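Long-range contact in CarG (Serratia, PDB 4O7J), which probably contributes to intrinsic carbapenem resistance in Serratia and is a structural homologue of lysozyme inhibitors: residues F102-K115 and E127-Q141. Sequence-based numbering, arbitrary orientation.
Sequences FDVGKVSLTIYRFK and EWSMSKTVTAQRSYQ
Strands 107-115 and 127-135 pair antiparallel as a twisted beta hairpin, the axes of these segments 4.3 Å apart at their closest, with a classic beta bulge where Ser-131 and Lys-132 both face Ile-111. At the bulge the Ile-111 backbone is still gripped twice, its N giving to Lys-132 O and its O taking Ser-131 N.

On one face, Tyr-112 lays CB against Trp-128 CB at 3.7 Å, and the tryptophan's six-membered ring, through CE3 and CZ3, comes obliquely against the backbone from Tyr-112 O to Phe-114 N. These two aromatics look into the core, where Trp-128 meets Phe-42 and Tyr-112 meets Trp-64 edge to face. Further along, Met-130 runs extended through chi1 (-178°) and chi2, which brings its SD 3.6 Å from Thr-110 CG2. Beyond it a water bridges the Thr-110 and Thr-133 hydroxyls.

The other face carries Arg-113, whose guanidinium has Ser-129 CB above one face, off toward the rim, and Ser-131 OG in plane at its edge. Lys-115 and Glu-127 run side by side, but Lys-115 NZ stays 4.4 Å from Glu-127 OE2, too far for a salt bridge, though the opposite charges probably still attract. Leu-109 and Val-134 share helix 152-155 as a cover, both touching Met-154.

Past Ala-136 the register slips by two; a water accepts the Val-107 N-H and lies within bonding distance of both Ala-136 O and Arg-138 O. Pairing resumes with two backbone bonds between Gly-105 and Tyr-140, and Gln-141 NE2 donates to Phe-102 O at 2.8 Å, nearly straight at 168° though above the carbonyl plane.

Backbone bonds, continued through the bulge, thus hold one outer strand of the four-stranded sheet; a water fills in at the slip, and beyond it a backbone pair, with the Gln-141 amide, joins the two loops.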
loop_
_atom_site.group_PDB
_atom_site.type_symbol
_atom_site.label_atom_id
_atom_site.label_comp_id
_atom_site.label_asym_id
_atom_site.label_seq_id
_atom_site.Cartn_x
_atom_site.Cartn_y
_atom_site.Cartn_z
ATOM N N PHE A 102 11.666 -12.357 22.434
ATOM C CA PHE A 102 12.078 -13.700 22.074
ATOM C C PHE A 102 11.374 -14.775 22.906
ATOM O O PHE A 102 11.155 -15.896 22.438
ATOM C CB PHE A 102 13.573 -13.830 22.230
ATOM C CG PHE A 102 14.133 -15.168 21.822
ATOM C CD1 PHE A 102 14.374 -15.450 20.474
ATOM C CD2 PHE A 102 14.354 -16.152 22.768
ATOM C CE1 PHE A 102 14.848 -16.690 20.081
ATOM C CE2 PHE A 102 14.838 -17.409 22.368
ATOM C CZ PHE A 102 15.120 -17.640 21.040
ATOM N N ASP A 103 11.089 -14.495 24.148
ATOM C CA ASP A 103 10.558 -15.560 24.990
ATOM C C ASP A 103 9.031 -15.596 24.831
ATOM O O ASP A 103 8.397 -14.634 24.320
ATOM C CB ASP A 103 10.922 -15.372 26.452
ATOM C CG ASP A 103 12.415 -15.782 26.740
ATOM O OD1 ASP A 103 12.803 -16.960 26.435
ATOM O OD2 ASP A 103 13.139 -14.900 27.254
ATOM N N VAL A 104 8.477 -16.691 25.317
ATOM C CA VAL A 104 7.017 -16.878 25.368
ATOM C C VAL A 104 6.550 -15.797 26.260
ATOM O O VAL A 104 7.159 -15.549 27.288
ATOM C CB VAL A 104 6.660 -18.239 25.942
ATOM C CG1 VAL A 104 5.170 -18.332 26.330
ATOM C CG2 VAL A 104 7.073 -19.315 24.990
ATOM N N GLY A 105 5.496 -15.113 25.883
ATOM C CA GLY A 105 5.088 -13.909 26.625
ATOM C C GLY A 105 3.673 -13.420 26.295
ATOM O O GLY A 105 2.954 -14.039 25.506
ATOM N N LYS A 106 3.313 -12.306 26.896
ATOM C CA LYS A 106 1.974 -11.761 26.732
ATOM C C LYS A 106 1.734 -11.206 25.344
ATOM O O LYS A 106 2.664 -10.745 24.673
ATOM C CB LYS A 106 1.675 -10.612 27.727
ATOM C CG LYS A 106 1.463 -11.064 29.158
ATOM C CD LYS A 106 1.036 -9.824 29.961
ATOM C CE LYS A 106 1.156 -10.066 31.441
ATOM N NZ LYS A 106 0.047 -10.923 31.917
ATOM N N VAL A 107 0.510 -11.359 24.881
ATOM C CA VAL A 107 0.134 -10.935 23.563
ATOM C C VAL A 107 -1.114 -10.102 23.763
ATOM O O VAL A 107 -2.036 -10.552 24.490
ATOM C CB VAL A 107 -0.171 -12.119 22.571
ATOM C CG1 VAL A 107 -0.693 -11.554 21.255
ATOM C CG2 VAL A 107 1.008 -13.025 22.347
ATOM N N SER A 108 -1.188 -8.920 23.141
ATOM C CA SER A 108 -2.390 -8.119 23.074
ATOM C C SER A 108 -3.122 -8.297 21.770
ATOM O O SER A 108 -2.483 -8.523 20.723
ATOM C CB SER A 108 -2.133 -6.616 23.244
ATOM O OG SER A 108 -1.314 -6.087 22.275
ATOM N N LEU A 109 -4.453 -8.124 21.833
ATOM C CA LEU A 109 -5.299 -8.184 20.640
ATOM C C LEU A 109 -6.053 -6.937 20.522
ATOM O O LEU A 109 -6.817 -6.618 21.438
ATOM C CB LEU A 109 -6.232 -9.379 20.693
ATOM C CG LEU A 109 -5.640 -10.788 20.656
ATOM C CD1 LEU A 109 -6.631 -11.780 21.245
ATOM C CD2 LEU A 109 -5.165 -11.214 19.258
ATOM N N THR A 110 -5.741 -6.162 19.455
ATOM C CA THR A 110 -6.367 -4.858 19.197
ATOM C C THR A 110 -7.374 -5.111 18.093
ATOM O O THR A 110 -7.039 -5.641 17.028
ATOM C CB THR A 110 -5.391 -3.777 18.794
ATOM O OG1 THR A 110 -4.376 -3.754 19.765
ATOM C CG2 THR A 110 -6.072 -2.429 18.672
ATOM N N ILE A 111 -8.629 -4.829 18.405
ATOM C CA ILE A 111 -9.769 -5.029 17.534
ATOM C C ILE A 111 -10.124 -3.713 16.910
ATOM O O ILE A 111 -10.450 -2.705 17.622
ATOM C CB ILE A 111 -11.003 -5.503 18.365
ATOM C CG1 ILE A 111 -10.676 -6.648 19.333
ATOM C CG2 ILE A 111 -12.185 -5.783 17.455
ATOM C CD1 ILE A 111 -10.260 -7.906 18.671
ATOM N N TYR A 112 -10.138 -3.694 15.577
ATOM C CA TYR A 112 -10.537 -2.496 14.843
ATOM C C TYR A 112 -11.828 -2.751 14.103
ATOM O O TYR A 112 -12.046 -3.842 13.565
ATOM C CB TYR A 112 -9.516 -2.121 13.794
ATOM C CG TYR A 112 -8.170 -1.716 14.297
ATOM C CD1 TYR A 112 -7.931 -0.385 14.701
ATOM C CD2 TYR A 112 -7.177 -2.634 14.480
ATOM C CE1 TYR A 112 -6.689 -0.020 15.204
ATOM C CE2 TYR A 112 -5.943 -2.292 14.980
ATOM C CZ TYR A 112 -5.707 -0.977 15.344
ATOM O OH TYR A 112 -4.502 -0.636 15.816
ATOM N N ARG A 113 -12.687 -1.733 14.084
ATOM C CA ARG A 113 -13.899 -1.813 13.320
ATOM C C ARG A 113 -13.828 -0.748 12.226
ATOM O O ARG A 113 -13.104 0.288 12.338
ATOM C CB ARG A 113 -15.111 -1.597 14.264
ATOM C CG ARG A 113 -15.187 -0.158 14.692
ATOM C CD ARG A 113 -16.377 0.209 15.536
ATOM N NE ARG A 113 -16.466 1.672 15.541
ATOM C CZ ARG A 113 -15.683 2.478 16.254
ATOM N NH1 ARG A 113 -14.746 1.988 17.092
ATOM N NH2 ARG A 113 -15.871 3.801 16.139
ATOM N N PHE A 114 -14.628 -0.945 11.200
ATOM C CA PHE A 114 -14.686 -0.031 10.093
ATOM C C PHE A 114 -15.396 1.269 10.474
ATOM O O PHE A 114 -16.505 1.223 11.036
ATOM C CB PHE A 114 -15.363 -0.670 8.942
ATOM C CG PHE A 114 -15.302 0.148 7.733
ATOM C CD1 PHE A 114 -16.276 1.108 7.465
ATOM C CD2 PHE A 114 -14.217 0.004 6.875
ATOM C CE1 PHE A 114 -16.169 1.907 6.333
ATOM C CE2 PHE A 114 -14.110 0.768 5.764
ATOM C CZ PHE A 114 -15.086 1.729 5.489
ATOM N N LYS A 115 -14.806 2.396 10.124
ATOM C CA LYS A 115 -15.381 3.726 10.486
ATOM C C LYS A 115 -15.298 4.725 9.331
ATOM O O LYS A 115 -14.226 4.954 8.719
ATOM C CB LYS A 115 -14.704 4.292 11.706
ATOM C CG LYS A 115 -15.231 5.675 12.140
ATOM C CD LYS A 115 -14.616 6.193 13.397
ATOM C CE LYS A 115 -15.474 7.333 13.947
ATOM N NZ LYS A 115 -14.671 8.168 14.882
ATOM N N GLU A 127 -11.430 4.480 7.714
ATOM C CA GLU A 127 -10.345 3.991 8.581
ATOM C C GLU A 127 -10.766 2.788 9.444
ATOM O O GLU A 127 -11.938 2.523 9.616
ATOM C CB GLU A 127 -9.789 5.110 9.493
ATOM C CG GLU A 127 -10.752 5.371 10.614
ATOM C CD GLU A 127 -10.513 6.663 11.413
ATOM O OE1 GLU A 127 -9.567 7.437 11.111
ATOM O OE2 GLU A 127 -11.347 6.871 12.336
ATOM N N TRP A 128 -9.767 2.090 9.968
ATOM C CA TRP A 128 -9.938 1.068 10.979
ATOM C C TRP A 128 -9.792 1.785 12.340
ATOM O O TRP A 128 -8.750 2.392 12.672
ATOM C CB TRP A 128 -8.891 0.020 10.829
ATOM C CG TRP A 128 -9.106 -0.858 9.664
ATOM C CD1 TRP A 128 -8.402 -0.855 8.540
ATOM C CD2 TRP A 128 -10.138 -1.851 9.515
ATOM N NE1 TRP A 128 -8.879 -1.786 7.690
ATOM C CE2 TRP A 128 -9.962 -2.413 8.235
ATOM C CE3 TRP A 128 -11.213 -2.279 10.301
ATOM C CZ2 TRP A 128 -10.747 -3.424 7.766
ATOM C CZ3 TRP A 128 -12.034 -3.278 9.845
ATOM C CH2 TRP A 128 -11.815 -3.855 8.552
ATOM N N SER A 129 -10.888 1.781 13.100
ATOM C CA SER A 129 -10.948 2.500 14.322
ATOM C C SER A 129 -10.915 1.537 15.468
ATOM O O SER A 129 -11.708 0.605 15.527
ATOM C CB SER A 129 -12.261 3.319 14.393
ATOM O OG SER A 129 -12.434 3.934 15.659
ATOM N N MET A 130 -10.022 1.774 16.419
ATOM C CA MET A 130 -9.872 0.852 17.536
ATOM C C MET A 130 -11.165 0.761 18.357
ATOM O O MET A 130 -11.719 1.773 18.757
ATOM C CB MET A 130 -8.679 1.253 18.415
ATOM C CG MET A 130 -8.501 0.262 19.551
ATOM S SD MET A 130 -7.037 0.515 20.516
ATOM C CE MET A 130 -6.930 2.303 20.636
ATOM N N SER A 131 -11.666 -0.427 18.530
ATOM C CA SER A 131 -12.835 -0.721 19.397
ATOM C C SER A 131 -12.406 -1.027 20.824
ATOM O O SER A 131 -12.968 -0.481 21.812
ATOM C CB SER A 131 -13.678 -1.879 18.888
ATOM O OG SER A 131 -14.009 -1.669 17.543
ATOM N N LYS A 132 -11.362 -1.816 20.928
ATOM C CA LYS A 132 -10.964 -2.379 22.207
ATOM C C LYS A 132 -9.619 -3.102 22.015
ATOM O O LYS A 132 -9.332 -3.624 20.939
ATOM C CB LYS A 132 -12.018 -3.411 22.596
ATOM C CG LYS A 132 -11.929 -4.118 23.903
ATOM C CD LYS A 132 -11.586 -3.230 25.094
ATOM C CE LYS A 132 -11.415 -4.114 26.355
ATOM N NZ LYS A 132 -10.642 -3.525 27.485
ATOM N N THR A 133 -8.823 -3.152 23.087
ATOM C CA THR A 133 -7.634 -3.994 23.124
ATOM C C THR A 133 -7.827 -4.934 24.335
ATOM O O THR A 133 -8.359 -4.491 25.380
ATOM C CB THR A 133 -6.354 -3.185 23.212
ATOM O OG1 THR A 133 -6.212 -2.346 22.071
ATOM C CG2 THR A 133 -5.137 -4.083 23.307
ATOM N N VAL A 134 -7.541 -6.199 24.181
ATOM C CA VAL A 134 -7.587 -7.147 25.254
ATOM C C VAL A 134 -6.268 -7.884 25.357
ATOM O O VAL A 134 -5.532 -7.986 24.386
ATOM C CB VAL A 134 -8.775 -8.112 25.193
ATOM C CG1 VAL A 134 -10.065 -7.346 25.004
ATOM C CG2 VAL A 134 -8.594 -9.168 24.089
ATOM N N THR A 135 -5.923 -8.350 26.564
ATOM C CA THR A 135 -4.743 -9.120 26.729
ATOM C C THR A 135 -5.117 -10.556 26.608
ATOM O O THR A 135 -6.078 -11.005 27.253
ATOM C CB THR A 135 -4.101 -8.882 28.104
ATOM O OG1 THR A 135 -3.974 -7.488 28.330
ATOM C CG2 THR A 135 -2.771 -9.515 28.185
ATOM N N ALA A 136 -4.406 -11.321 25.755
ATOM C CA ALA A 136 -4.735 -12.704 25.687
ATOM C C ALA A 136 -4.478 -13.367 27.077
ATOM O O ALA A 136 -3.602 -12.975 27.814
ATOM C CB ALA A 136 -3.937 -13.401 24.597
ATOM N N GLN A 137 -5.211 -14.419 27.368
ATOM C CA GLN A 137 -5.154 -15.079 28.669
ATOM C C GLN A 137 -4.069 -16.127 28.805
ATOM O O GLN A 137 -3.821 -16.595 29.863
ATOM C CB GLN A 137 -6.580 -15.564 29.023
ATOM C CG GLN A 137 -7.413 -14.309 29.269
ATOM C CD GLN A 137 -8.874 -14.629 29.609
ATOM O OE1 GLN A 137 -9.145 -15.267 30.608
ATOM N NE2 GLN A 137 -9.789 -14.197 28.762
ATOM N N ARG A 138 -3.398 -16.482 27.716
ATOM C CA ARG A 138 -2.277 -17.336 27.738
ATOM C C ARG A 138 -1.108 -16.566 27.124
ATOM O O ARG A 138 -1.312 -15.609 26.366
ATOM C CB ARG A 138 -2.667 -18.534 26.884
ATOM C CG ARG A 138 -1.718 -19.664 26.885
ATOM C CD ARG A 138 -2.327 -20.868 26.169
ATOM N NE ARG A 138 -1.626 -22.067 26.609
ATOM C CZ ARG A 138 -1.852 -22.688 27.770
ATOM N NH1 ARG A 138 -2.782 -22.244 28.617
ATOM N NH2 ARG A 138 -1.142 -23.768 28.085
ATOM N N SER A 139 0.092 -16.959 27.523
ATOM C CA SER A 139 1.315 -16.446 26.939
ATOM C C SER A 139 1.759 -17.375 25.776
ATOM O O SER A 139 1.480 -18.590 25.786
ATOM C CB SER A 139 2.372 -16.322 28.018
ATOM O OG SER A 139 2.718 -17.622 28.448
ATOM N N TYR A 140 2.359 -16.784 24.735
ATOM C CA TYR A 140 2.614 -17.488 23.462
ATOM C C TYR A 140 3.982 -17.118 22.929
ATOM O O TYR A 140 4.462 -16.014 23.158
ATOM C CB TYR A 140 1.583 -17.089 22.371
ATOM C CG TYR A 140 0.145 -17.465 22.668
ATOM C CD1 TYR A 140 -0.297 -18.778 22.518
ATOM C CD2 TYR A 140 -0.737 -16.536 23.140
ATOM C CE1 TYR A 140 -1.636 -19.143 22.757
ATOM C CE2 TYR A 140 -2.060 -16.872 23.376
ATOM C CZ TYR A 140 -2.490 -18.178 23.214
ATOM O OH TYR A 140 -3.791 -18.467 23.477
ATOM N N GLN A 141 4.550 -18.012 22.160
ATOM C CA GLN A 141 5.768 -17.766 21.443
ATOM C C GLN A 141 5.524 -16.830 20.207
ATOM O O GLN A 141 6.352 -15.977 19.961
ATOM C CB GLN A 141 6.376 -19.056 20.956
ATOM C CG GLN A 141 7.682 -18.909 20.186
ATOM C CD GLN A 141 8.775 -18.336 21.024
ATOM O OE1 GLN A 141 9.145 -18.967 22.004
ATOM N NE2 GLN A 141 9.329 -17.127 20.654
HETATM O O HOH W 1 11.611 -18.616 23.276
HETATM O O HOH W 2 -0.999 -12.923 26.776
HETATM O O HOH W 3 -3.771 -1.646 21.448
#